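Local coordinates for protein acetylornithine aminotransferase (Aquifex aeolicus, PDB 2EH6) that catalyses the pyridoxal-phosphate-dependent transfer of an amino group from N(2)-acetyl-L-ornithine to 2-oxoglutarate, a step of arginine biosynthesis, as a homodimer, at residues 50-55 with 277-282; 63-66 with 71-74. All blocks are in the same frame, centred on the assembly; numbering follows the deposited sequence.

Interaction 1 of 2, residues 50-55 with 277-282; sequences TEALKE and ACRAGT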
loop_
_atom_site.group_PDB
_atom_site.type_symbol
_atom_site.label_atom_id
_atom_site.label_comp_id
_atom_site.label_asym_id
_atom_site.label_seq_id
_atom_site.Cartn_x
_atom_site.Cartn_y
_atom_site.Cartn_z
ATOM N N THR A 50 -19.713 -4.382 -9.302
ATOM C CA THR A 50 -20.518 -3.705 -8.293
ATOM C C THR A 50 -21.310 -4.658 -7.408
ATOM O O THR A 50 -21.309 -4.523 -6.185
ATOM C CB THR A 50 -21.520 -2.730 -8.948
ATOM O OG1 THR A 50 -20.800 -1.674 -9.588
ATOM C CG2 THR A 50 -22.451 -2.143 -7.910
ATOM N N GLU A 51 -22.000 -5.611 -8.024
ATOM C CA GLU A 51 -22.805 -6.549 -7.254
ATOM C C GLU A 51 -21.948 -7.418 -6.337
ATOM O O GLU A 51 -22.333 -7.693 -5.208
ATOM C CB GLU A 51 -23.652 -7.417 -8.191
ATOM C CG GLU A 51 -24.597 -6.599 -9.084
ATOM C CD GLU A 51 -25.376 -5.525 -8.318
ATOM O OE1 GLU A 51 -26.092 -5.867 -7.347
ATOM O OE2 GLU A 51 -25.276 -4.333 -8.691
ATOM N N ALA A 52 -20.780 -7.834 -6.815
ATOM C CA ALA A 52 -19.885 -8.660 -6.008
ATOM C C ALA A 52 -19.336 -7.879 -4.814
ATOM O O ALA A 52 -19.247 -8.407 -3.707
ATOM C CB ALA A 52 -18.733 -9.169 -6.863
ATOM N N LEU A 53 -18.967 -6.620 -5.038
ATOM C CA LEU A 53 -18.420 -5.803 -3.958
ATOM C C LEU A 53 -19.474 -5.487 -2.903
ATOM O O LEU A 53 -19.205 -5.571 -1.704
ATOM C CB LEU A 53 -17.810 -4.510 -4.522
ATOM C CG LEU A 53 -16.623 -4.670 -5.487
ATOM C CD1 LEU A 53 -16.110 -3.296 -5.905
ATOM C CD2 LEU A 53 -15.501 -5.455 -4.814
ATOM N N LYS A 54 -20.678 -5.134 -3.344
ATOM C CA LYS A 54 -21.753 -4.827 -2.411
ATOM C C LYS A 54 -22.048 -6.039 -1.540
ATOM O O LYS A 54 -22.278 -5.911 -0.340
ATOM C CB LYS A 54 -23.009 -4.395 -3.176
ATOM C CG LYS A 54 -22.898 -2.992 -3.750
ATOM C CD LYS A 54 -23.999 -2.695 -4.755
ATOM C CE LYS A 54 -25.372 -2.798 -4.134
ATOM N NZ LYS A 54 -26.423 -2.457 -5.128
ATOM N N GLU A 55 -22.023 -7.222 -2.143
ATOM C CA GLU A 55 -22.281 -8.451 -1.405
ATOM C C GLU A 55 -21.160 -8.680 -0.384
ATOM O O GLU A 55 -21.416 -9.068 0.753
ATOM C CB GLU A 55 -22.368 -9.629 -2.383
ATOM C CG GLU A 55 -23.315 -10.759 -1.976
ATOM C CD GLU A 55 -22.614 -11.901 -1.256
ATOM O OE1 GLU A 55 -21.513 -12.295 -1.698
ATOM O OE2 GLU A 55 -23.171 -12.419 -0.260
ATOM N N ALA A 277 -10.572 -6.821 -1.673
ATOM C CA ALA A 277 -9.638 -6.723 -2.787
ATOM C C ALA A 277 -9.650 -8.008 -3.616
ATOM O O ALA A 277 -9.619 -7.974 -4.852
ATOM C CB ALA A 277 -8.226 -6.461 -2.256
ATOM N N CYS A 278 -9.686 -9.144 -2.937
ATOM C CA CYS A 278 -9.687 -10.423 -3.637
ATOM C C CYS A 278 -10.981 -10.674 -4.406
ATOM O O CYS A 278 -10.966 -11.292 -5.464
ATOM C CB CYS A 278 -9.412 -11.559 -2.651
ATOM S SG CYS A 278 -7.687 -11.584 -2.042
ATOM N N ARG A 279 -12.102 -10.187 -3.883
ATOM C CA ARG A 279 -13.377 -10.369 -4.572
ATOM C C ARG A 279 -13.313 -9.564 -5.871
ATOM O O ARG A 279 -13.774 -10.010 -6.925
ATOM C CB ARG A 279 -14.524 -9.870 -3.685
ATOM C CG ARG A 279 -15.934 -10.155 -4.208
ATOM C CD ARG A 279 -16.304 -11.638 -4.133
ATOM N NE ARG A 279 -17.687 -11.874 -4.553
ATOM C CZ ARG A 279 -18.751 -11.815 -3.750
ATOM N NH1 ARG A 279 -18.615 -11.535 -2.459
ATOM N NH2 ARG A 279 -19.964 -12.032 -4.244
ATOM N N ALA A 280 -12.720 -8.376 -5.797
ATOM C CA ALA A 280 -12.585 -7.522 -6.967
ATOM C C ALA A 280 -11.677 -8.184 -7.992
ATOM O O ALA A 280 -12.025 -8.288 -9.173
ATOM C CB ALA A 280 -12.015 -6.165 -6.562
ATOM N N GLY A 281 -10.511 -8.631 -7.532
ATOM C CA GLY A 281 -9.564 -9.275 -8.422
ATOM C C GLY A 281 -10.137 -10.508 -9.095
ATOM O O GLY A 281 -9.858 -10.768 -10.262
ATOM N N THR A 282 -10.930 -11.278 -8.359
ATOM C CA THR A 282 -11.528 -12.480 -8.918
ATOM C C THR A 282 -12.467 -12.136 -10.068
ATOM O O THR A 282 -12.493 -12.822 -11.093
ATOM C CB THR A 282 -12.306 -13.262 -7.849
ATOM O OG1 THR A 282 -11.382 -13.821 -6.910
ATOM C CG2 THR A 282 -13.110 -14.382 -8.484
#
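An antiparallel helix pair, Ala52, Leu53 and Glu55 on one side and Arg279 and Ala280 on the other, joins helix 47-59 to the start of the long helix 275-308. The axes of the two short segments make 160° and come within 9.4 Å, an ordinary packing distance, with the small Ala52 turned toward the partner. Leu53 CD2 meets Ala280 CB at 4.0 Å in the buried part. On the more exposed side Arg279 bridges the gap: CG lies anti to the backbone N (chi1 -173°), and a bend at chi2 sends the chain past the methyl of Ala52, CB to NE 3.7 Å. The guanidinium then grips Glu55 end-on in a salt bridge, NH2 at 3.0 Å and NH1 at 3.1 Å from the same OE1, NH2 on its anti lone pair; carboxylate and guanidinium planes are 62° apart. Ala52 O sits over one guanidinium face, too poorly angled for a hydrogen bond. A leucine in place of Arg279 would probably leave the Glu55 carboxylate without its counter-charge and Gln56 OE1 without the NH1 donor. Val247 touches Leu53 and Ala280 from a loop, helix 70-81 packs on Cys278 and Thr282, and Val57 of the second subunit lies against Leu53.

Interaction 2 of 2, residues 63-66 with 71-74; sequences VSNL and WQEE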
loop_
_atom_site.group_PDB
_atom_site.type_symbol
_atom_site.label_atom_id
_atom_site.label_comp_id
_atom_site.label_asym_id
_atom_site.label_seq_id
_atom_site.Cartn_x
_atom_site.Cartn_y
_atom_site.Cartn_z
ATOM N N VAL A 63 -9.979 -9.513 7.796
ATOM C CA VAL A 63 -9.726 -10.309 9.006
ATOM C C VAL A 63 -8.230 -10.359 9.396
ATOM O O VAL A 63 -7.862 -10.722 10.504
ATOM C CB VAL A 63 -10.243 -11.732 8.752
ATOM C CG1 VAL A 63 -11.733 -11.703 8.410
ATOM C CG2 VAL A 63 -9.472 -12.359 7.609
ATOM N N SER A 64 -7.364 -9.995 8.414
ATOM C CA SER A 64 -5.891 -10.103 8.544
ATOM C C SER A 64 -5.359 -11.494 8.209
ATOM O O SER A 64 -6.057 -12.496 8.233
ATOM C CB SER A 64 -5.395 -9.696 9.932
ATOM O OG SER A 64 -5.372 -10.837 10.781
ATOM N N ASN A 65 -4.048 -11.518 7.888
ATOM C CA ASN A 65 -3.391 -12.785 7.584
ATOM C C ASN A 65 -2.983 -13.566 8.842
ATOM O O ASN A 65 -2.125 -14.441 8.802
ATOM C CB ASN A 65 -2.165 -12.493 6.719
ATOM C CG ASN A 65 -2.614 -11.972 5.375
ATOM O OD1 ASN A 65 -3.303 -12.643 4.613
ATOM N ND2 ASN A 65 -2.203 -10.725 5.088
ATOM N N LEU A 66 -3.591 -13.194 9.996
ATOM C CA LEU A 66 -3.447 -14.038 11.186
ATOM C C LEU A 66 -4.185 -15.363 10.981
ATOM O O LEU A 66 -3.884 -16.388 11.578
ATOM C CB LEU A 66 -4.067 -13.316 12.388
ATOM C CG LEU A 66 -3.301 -12.067 12.829
ATOM C CD1 LEU A 66 -4.003 -11.332 13.975
ATOM C CD2 LEU A 66 -1.892 -12.381 13.319
ATOM N N TRP A 71 -10.131 -16.704 0.101
ATOM C CA TRP A 71 -10.285 -15.858 -1.079
ATOM C C TRP A 71 -8.924 -15.578 -1.714
ATOM O O TRP A 71 -8.833 -15.367 -2.922
ATOM C CB TRP A 71 -10.988 -14.555 -0.696
ATOM C CG TRP A 71 -10.524 -13.997 0.602
ATOM C CD1 TRP A 71 -9.428 -13.211 0.814
ATOM C CD2 TRP A 71 -11.123 -14.207 1.885
ATOM N NE1 TRP A 71 -9.309 -12.918 2.149
ATOM C CE2 TRP A 71 -10.335 -13.518 2.831
ATOM C CE3 TRP A 71 -12.254 -14.911 2.328
ATOM C CZ2 TRP A 71 -10.636 -13.512 4.197
ATOM C CZ3 TRP A 71 -12.555 -14.905 3.690
ATOM C CH2 TRP A 71 -11.746 -14.209 4.608
ATOM N N GLN A 72 -7.870 -15.569 -0.901
ATOM C CA GLN A 72 -6.519 -15.358 -1.426
ATOM C C GLN A 72 -6.134 -16.576 -2.275
ATOM O O GLN A 72 -5.566 -16.438 -3.360
ATOM C CB GLN A 72 -5.509 -15.175 -0.280
ATOM C CG GLN A 72 -5.394 -13.731 0.226
ATOM C CD GLN A 72 -4.465 -13.586 1.430
ATOM O OE1 GLN A 72 -3.357 -14.126 1.452
ATOM N NE2 GLN A 72 -4.913 -12.842 2.431
ATOM N N GLU A 73 -6.449 -17.769 -1.777
ATOM C CA GLU A 73 -6.147 -18.999 -2.512
ATOM C C GLU A 73 -6.814 -18.991 -3.882
ATOM O O GLU A 73 -6.172 -19.269 -4.891
ATOM C CB GLU A 73 -6.640 -20.232 -1.746
ATOM C CG GLU A 73 -5.810 -20.627 -0.549
ATOM C CD GLU A 73 -4.418 -21.101 -0.924
ATOM O OE1 GLU A 73 -4.198 -21.477 -2.098
ATOM O OE2 GLU A 73 -3.547 -21.113 -0.031
ATOM N N GLU A 74 -8.107 -18.674 -3.909
ATOM C CA GLU A 74 -8.863 -18.651 -5.158
ATOM C C GLU A 74 -8.298 -17.701 -6.202
ATOM O O GLU A 74 -8.172 -18.064 -7.369
ATOM C CB GLU A 74 -10.332 -18.288 -4.907
ATOM C CG GLU A 74 -11.019 -17.747 -6.163
ATOM C CD GLU A 74 -12.526 -17.629 -6.041
ATOM O OE1 GLU A 74 -13.010 -17.092 -5.018
ATOM O OE2 GLU A 74 -13.226 -18.061 -6.986
#
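Asn65 and Gln72 are joined by a short, nearly straight amide-to-amide hydrogen bond, Gln72 NE2 to Asn65 OD1 at 2.7 Å with an N-H...O angle of 173°. It ties the loop before helix 70-81 to that helix's first turn. The acceptor lies in the amide plane of Gln72 and the donor in the carbonyl plane of Asn65, although the two amides are turned 78° against each other. The extended Gln72 chain carries its amide to the loop. An amide on each side suits this buried place, since each offers both donor and acceptor: Gln72 NE2 also bonds to Gly273 O, Asn65 ND2 to Gly272 O, and Arg9 of the second subunit donates to Asn65 OD1. Asn65 thus stands in a network bordering the active site, its side chain about 8 Å from a bound pyridoxal phosphate and about 5 Å from that of Ser269, a predicted substrate-binding residue.

The apolar half buries about as much surface but has no polar bond of its own. Val63 CG2 touches the indole of Trp71 at its edge, 3.8 Å from CZ2. Ser64 shapes the loop, its OG accepting from Leu66 N at 3.1 Å in an ST turn. The more exposed side belongs to the helix, where Glu74 is exposed and Glu73, partly exposed, bonds to Thr1 and Tyr2 of the second subunit. Helix 275-308 packs on Trp71 through Pro275, while Phe14 of the second subunit also lies against Trp71.

In the fold
Interactions 1 and 2 have centres about 14 Å apart, on the same side of the chain's centre, and meet through helix 275-308: Cys278 SG packs on Trp71 CD1 at 3.7 Å and on Gln72 CG at 3.9 Å. Along the chain, helix 47-59, the loop with 63-66 and helix 70-81 follow one another, and helix 275-308 comes nearly two hundred residues later, so interaction 2 is nested inside the loop that interaction 1 closes. Both touch the second subunit. Interaction 1, away from the annotated sites, sets helix 47-59 on helix 275-308; interaction 2 pins the connecting loop to helix 70-81, near a bound cofactor.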